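Local coordinates for 3-chlorocatechol 1,2-dioxygenase (Rhodococcus opacus, PDB 2BOY), which probably cleaves catechols, with 3-chlorocatechol as its namesake substrate, between their two hydroxyl-bearing carbons, using a ferric iron in the active site, at residues A177-A180 against H185-R188; P164-I169 against N212-G217. All blocks are in the same frame, centred on the assembly; numbering follows the deposited sequence.

Contact 1 (A177-A180 against H185-R188). With BHO (benzhydroxamic acid), chain J.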
loop_
_atom_site.group_PDB
_atom_site.type_symbol
_atom_site.label_atom_id
_atom_site.label_comp_id
_atom_site.label_asym_id
_atom_site.label_seq_id
_atom_site.Cartn_x
_atom_site.Cartn_y
_atom_site.Cartn_z
ATOM N N ALA A 177 4.758 9.715 -9.767
ATOM C CA ALA A 177 4.389 8.917 -10.970
ATOM C C ALA A 177 2.927 8.530 -10.964
ATOM O O ALA A 177 2.280 8.537 -12.002
ATOM C CB ALA A 177 5.260 7.657 -11.113
ATOM N N LEU A 178 2.395 8.141 -9.799
ATOM C CA LEU A 178 0.966 7.854 -9.722
ATOM C C LEU A 178 0.095 9.102 -10.030
ATOM O O LEU A 178 -0.911 9.014 -10.750
ATOM C CB LEU A 178 0.610 7.329 -8.322
ATOM C CG LEU A 178 -0.882 7.305 -7.980
ATOM C CD1 LEU A 178 -1.630 6.278 -8.850
ATOM C CD2 LEU A 178 -1.017 6.962 -6.515
ATOM N N LEU A 179 0.457 10.246 -9.441
ATOM C CA LEU A 179 -0.326 11.480 -9.639
ATOM C C LEU A 179 -0.355 11.766 -11.147
ATOM O O LEU A 179 -1.407 12.086 -11.738
ATOM C CB LEU A 179 0.350 12.653 -8.928
ATOM C CG LEU A 179 0.123 12.653 -7.416
ATOM C CD1 LEU A 179 1.175 13.465 -6.683
ATOM C CD2 LEU A 179 -1.309 13.087 -7.061
ATOM N N ALA A 180 0.812 11.635 -11.759
ATOM C CA ALA A 180 0.930 11.889 -13.193
ATOM C C ALA A 180 0.048 10.919 -14.010
ATOM O O ALA A 180 -0.770 11.338 -14.885
ATOM C CB ALA A 180 2.412 11.838 -13.622
ATOM N N HIS A 185 -3.250 16.954 -10.570
ATOM C CA HIS A 185 -2.223 17.931 -10.251
ATOM C C HIS A 185 -1.440 17.466 -9.033
ATOM O O HIS A 185 -2.030 16.899 -8.092
ATOM C CB HIS A 185 -2.893 19.258 -9.894
ATOM C CG HIS A 185 -3.458 19.970 -11.080
ATOM N ND1 HIS A 185 -4.793 20.333 -11.177
ATOM C CD2 HIS A 185 -2.862 20.393 -12.219
ATOM C CE1 HIS A 185 -4.977 20.979 -12.324
ATOM N NE2 HIS A 185 -3.826 21.012 -12.975
ATOM N N ALA A 186 -0.128 17.715 -9.059
ATOM C CA ALA A 186 0.743 17.287 -7.979
ATOM C C ALA A 186 1.147 18.428 -7.046
ATOM O O ALA A 186 2.166 18.323 -6.373
ATOM C CB ALA A 186 1.984 16.635 -8.587
ATOM N N TRP A 187 0.373 19.516 -7.001
ATOM C CA TRP A 187 0.827 20.745 -6.320
ATOM C C TRP A 187 0.248 20.911 -4.919
ATOM O O TRP A 187 -0.938 20.693 -4.724
ATOM C CB TRP A 187 0.357 21.968 -7.086
ATOM C CG TRP A 187 1.080 22.144 -8.380
ATOM C CD1 TRP A 187 0.702 21.662 -9.634
ATOM C CD2 TRP A 187 2.313 22.833 -8.570
ATOM N NE1 TRP A 187 1.627 22.046 -10.580
ATOM C CE2 TRP A 187 2.624 22.769 -9.963
ATOM C CE3 TRP A 187 3.198 23.518 -7.708
ATOM C CZ2 TRP A 187 3.783 23.345 -10.493
ATOM C CZ3 TRP A 187 4.337 24.104 -8.244
ATOM C CH2 TRP A 187 4.627 24.001 -9.622
ATOM N N ARG A 188 1.090 21.381 -4.007
ATOM C CA ARG A 188 0.644 22.003 -2.751
ATOM C C ARG A 188 0.766 23.543 -2.909
ATOM O O ARG A 188 1.774 24.024 -3.444
ATOM C CB ARG A 188 1.577 21.574 -1.605
ATOM C CG ARG A 188 1.632 20.062 -1.379
ATOM C CD ARG A 188 1.660 19.700 0.128
ATOM N NE ARG A 188 0.464 20.273 0.744
ATOM C CZ ARG A 188 0.416 20.889 1.916
ATOM N NH1 ARG A 188 1.517 21.027 2.662
ATOM N NH2 ARG A 188 -0.742 21.415 2.297
HETATM C C1 BHO J . 3.932 17.909 2.312
HETATM C C2 BHO J . 2.696 17.208 2.713
HETATM C C3 BHO J . 2.361 16.019 2.063
HETATM C C4 BHO J . 3.191 15.540 1.038
HETATM C C5 BHO J . 4.342 16.214 0.666
HETATM C C6 BHO J . 4.716 17.406 1.287
HETATM C C BHO J . 4.289 19.182 3.014
HETATM O O1 BHO J . 3.390 19.816 3.459
HETATM N N BHO J . 5.498 19.690 3.142
HETATM O O2 BHO J . 6.493 19.050 3.520
#

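Contact 2 (P164-I169 against N212-G217)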
loop_
_atom_site.group_PDB
_atom_site.type_symbol
_atom_site.label_atom_id
_atom_site.label_comp_id
_atom_site.label_asym_id
_atom_site.label_seq_id
_atom_site.Cartn_x
_atom_site.Cartn_y
_atom_site.Cartn_z
ATOM N N PRO A 164 7.504 31.358 0.585
ATOM C CA PRO A 164 7.828 30.092 -0.064
ATOM C C PRO A 164 7.044 29.979 -1.370
ATOM O O PRO A 164 5.961 30.541 -1.478
ATOM C CB PRO A 164 7.322 29.001 0.943
ATOM C CG PRO A 164 6.175 29.704 1.707
ATOM C CD PRO A 164 6.634 31.189 1.778
ATOM N N ALA A 165 7.601 29.270 -2.340
ATOM C CA ALA A 165 6.864 28.871 -3.535
ATOM C C ALA A 165 5.977 27.662 -3.243
ATOM O O ALA A 165 6.301 26.861 -2.381
ATOM C CB ALA A 165 7.850 28.501 -4.668
ATOM N N PRO A 166 4.909 27.501 -4.014
ATOM C CA PRO A 166 4.212 26.222 -4.072
ATOM C C PRO A 166 5.177 25.126 -4.524
ATOM O O PRO A 166 6.184 25.417 -5.156
ATOM C CB PRO A 166 3.167 26.424 -5.174
ATOM C CG PRO A 166 3.030 27.879 -5.367
ATOM C CD PRO A 166 4.296 28.529 -4.886
ATOM N N TYR A 167 4.819 23.878 -4.184
ATOM C CA TYR A 167 5.642 22.655 -4.260
ATOM C C TYR A 167 4.908 21.652 -5.194
ATOM O O TYR A 167 3.699 21.491 -5.023
ATOM C CB TYR A 167 5.726 22.057 -2.815
ATOM C CG TYR A 167 6.540 20.768 -2.670
ATOM C CD1 TYR A 167 5.918 19.509 -2.556
ATOM C CD2 TYR A 167 7.930 20.810 -2.627
ATOM C CE1 TYR A 167 6.686 18.324 -2.442
ATOM C CE2 TYR A 167 8.693 19.644 -2.501
ATOM C CZ TYR A 167 8.069 18.409 -2.431
ATOM O OH TYR A 167 8.849 17.270 -2.322
ATOM N N GLU A 168 5.601 21.007 -6.163
ATOM C CA GLU A 168 5.072 19.821 -6.805
ATOM C C GLU A 168 5.692 18.565 -6.167
ATOM O O GLU A 168 6.903 18.495 -5.964
ATOM C CB GLU A 168 5.411 19.853 -8.314
ATOM C CG GLU A 168 4.200 19.967 -9.224
ATOM C CD GLU A 168 4.502 19.698 -10.693
ATOM O OE1 GLU A 168 5.394 20.378 -11.248
ATOM O OE2 GLU A 168 3.818 18.822 -11.288
ATOM N N ILE A 169 4.873 17.570 -5.840
ATOM C CA ILE A 169 5.409 16.237 -5.539
ATOM C C ILE A 169 6.207 15.785 -6.781
ATOM O O ILE A 169 5.662 15.779 -7.870
ATOM C CB ILE A 169 4.244 15.236 -5.254
ATOM C CG1 ILE A 169 3.270 15.783 -4.185
ATOM C CG2 ILE A 169 4.778 13.812 -4.904
ATOM C CD1 ILE A 169 3.915 16.381 -2.944
ATOM N N ASN A 212 -3.868 34.632 -1.448
ATOM C CA ASN A 212 -3.832 34.951 -2.863
ATOM C C ASN A 212 -3.147 33.861 -3.701
ATOM O O ASN A 212 -3.052 33.984 -4.917
ATOM C CB ASN A 212 -3.100 36.293 -2.991
ATOM C CG ASN A 212 -2.741 36.900 -1.597
ATOM O OD1 ASN A 212 -2.889 38.115 -1.380
ATOM N ND2 ASN A 212 -2.286 36.044 -0.650
ATOM N N GLY A 213 -2.706 32.786 -3.051
ATOM C CA GLY A 213 -1.779 31.856 -3.676
ATOM C C GLY A 213 -2.463 30.848 -4.577
ATOM O O GLY A 213 -3.622 30.496 -4.380
ATOM N N GLN A 214 -1.747 30.360 -5.574
ATOM C CA GLN A 214 -2.350 29.355 -6.438
ATOM C C GLN A 214 -2.402 28.037 -5.650
ATOM O O GLN A 214 -1.603 27.832 -4.751
ATOM C CB GLN A 214 -1.551 29.227 -7.762
ATOM C CG GLN A 214 -0.079 28.996 -7.583
ATOM C CD GLN A 214 0.792 29.420 -8.801
ATOM O OE1 GLN A 214 0.380 29.283 -9.969
ATOM N NE2 GLN A 214 2.000 29.919 -8.512
ATOM N N TRP A 215 -3.349 27.182 -5.989
ATOM C CA TRP A 215 -3.497 25.838 -5.399
ATOM C C TRP A 215 -4.171 25.804 -4.015
ATOM O O TRP A 215 -4.367 24.723 -3.491
ATOM C CB TRP A 215 -2.150 25.067 -5.383
ATOM C CG TRP A 215 -1.377 25.166 -6.673
ATOM C CD1 TRP A 215 -0.178 25.790 -6.871
ATOM C CD2 TRP A 215 -1.741 24.597 -7.945
ATOM N NE1 TRP A 215 0.217 25.654 -8.185
ATOM C CE2 TRP A 215 -0.727 24.934 -8.865
ATOM C CE3 TRP A 215 -2.827 23.832 -8.395
ATOM C CZ2 TRP A 215 -0.771 24.538 -10.220
ATOM C CZ3 TRP A 215 -2.868 23.424 -9.730
ATOM C CH2 TRP A 215 -1.843 23.775 -10.626
ATOM N N THR A 216 -4.558 26.949 -3.420
ATOM C CA THR A 216 -5.236 26.854 -2.106
ATOM C C THR A 216 -6.572 26.112 -2.169
ATOM O O THR A 216 -7.042 25.588 -1.148
ATOM C CB THR A 216 -5.454 28.206 -1.437
ATOM O OG1 THR A 216 -6.394 28.970 -2.222
ATOM C CG2 THR A 216 -4.144 29.007 -1.429
ATOM N N GLY A 217 -7.184 26.093 -3.363
ATOM C CA GLY A 217 -8.407 25.345 -3.607
ATOM C C GLY A 217 -8.224 23.965 -4.225
ATOM O O GLY A 217 -9.203 23.321 -4.549
#

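Contact 1 (A177-A180 against H185-R188)
Leu179 reaches Ala186 because its CG stands beside the backbone N and anti to the carbonyl carbon (chi1 -77°), which carries the isobutyl fork off helix 174-181 toward the start of strand 187-197. The two methyls of the fork then do different jobs. CD1 meets the methyl of Ala186, with 3.8 Å between Leu179 CD1 and Ala186 CB, a plain van der Waals contact between two carbons. CD2 lies 4.0 Å from His185 O, where it packs against the carbonyl. The imidazole of His185 takes no part: its CB points away from the helix, and its ring meets that of Trp215 instead. Leu179 is buried, and its other neighbours are Phe54 of helix 47-54, Ile169 and Val220, so Ala186 supplies one small side of an apolar pocket around the leucine.

Two residues further on, the same segment enters the active site. Arg188, also with CG beside its backbone N (chi1 -59°), bends at chi2 and chi3 and places CD near the ring of the bound benzhydroxamic acid, 3.6 Å from Arg188 CD to ligand C1. The ligand's carbonyl oxygen O1 sits at the edge of the guanidinium, near its plane. Arg188 NH1 lies 2.4 Å from ligand O1, so short and so bent (118° at the hydrogen) that the details of this hydrogen bond are doubtful. The guanidinium is also held from within the chain, NH2 by a salt bridge to Asp219 and a hydrogen bond to Tyr209 OH, NH1 by Gln207 OE1. These partners limit its rotation and keep an N-H edge beside the ligand oxygen, while Leu179 and Ala186 join helix 174-181 to the loop leading into strand 187-197 by van der Waals packing.

Contact 2 (P164-I169 against N212-G217)
Pro166 meets a type II beta turn, Gly213 to Thr216, whose two central residues, Gln214 and Trp215, present their side chains to the proline ring. The turn belongs to the loop between strands 204-210 and 229-236 in the beta fold of the intradiol ring-cleavage dioxygenases, and Pro166 lies just ahead of the short strand 167-168. Starting at the proline, CB, which points toward the turn, touches the indole: Pro166 CB is 3.8 Å from Trp215 CD1, on the five-membered part of the ring, and approaches it obliquely. The next atom, CG, reaches both turn residues. Pro166 CG sits 4.1 Å from Trp215 CD1, and on the glutamine it comes within 4.0 Å of the aliphatic Gln214 CG. It also lies against the amide end of that side chain.

In Gln214, CG stands between the backbone N and the carbonyl carbon (chi1 53°), and the chain runs extended beyond it, so that although its CB does not point at the proline, the amide swings in and the two side chains cross at about a right angle. Trp215 has the positive phi (79°) expected of the third residue in a type II turn, and its CB points toward the proline segment. The indole's other neighbours lie on strand 187-197 and just before it: it stacks on Trp187, touches Pro189 and meets the imidazole of His185. The patch lies at the surface and is wholly van der Waals in kind; it ends with Gln214 NE2 3.9 Å from Pro166 CG.

In the fold
The centres of the two contacts lie about 13 Å apart, and both belong to the beta fold of the intradiol ring-cleavage dioxygenases. Along the chain the order is 164-169, 177-180, 185-188, 212-217, so both segments of contact 1 fall between those of contact 2. Strand 167-168 runs antiparallel to 187-197, and helix 174-181 comes between them in sequence. This strand pair links the contacts directly: Arg188 N probably hydrogen-bonds to Tyr167 O, and Ile169 N to Ala186 O. A segment of each contact also carries a residue of the benzhydroxamic acid pocket, Arg188 in 185-188 and Ile169 in 164-169, so the pairing probably helps to place these two relative to each other.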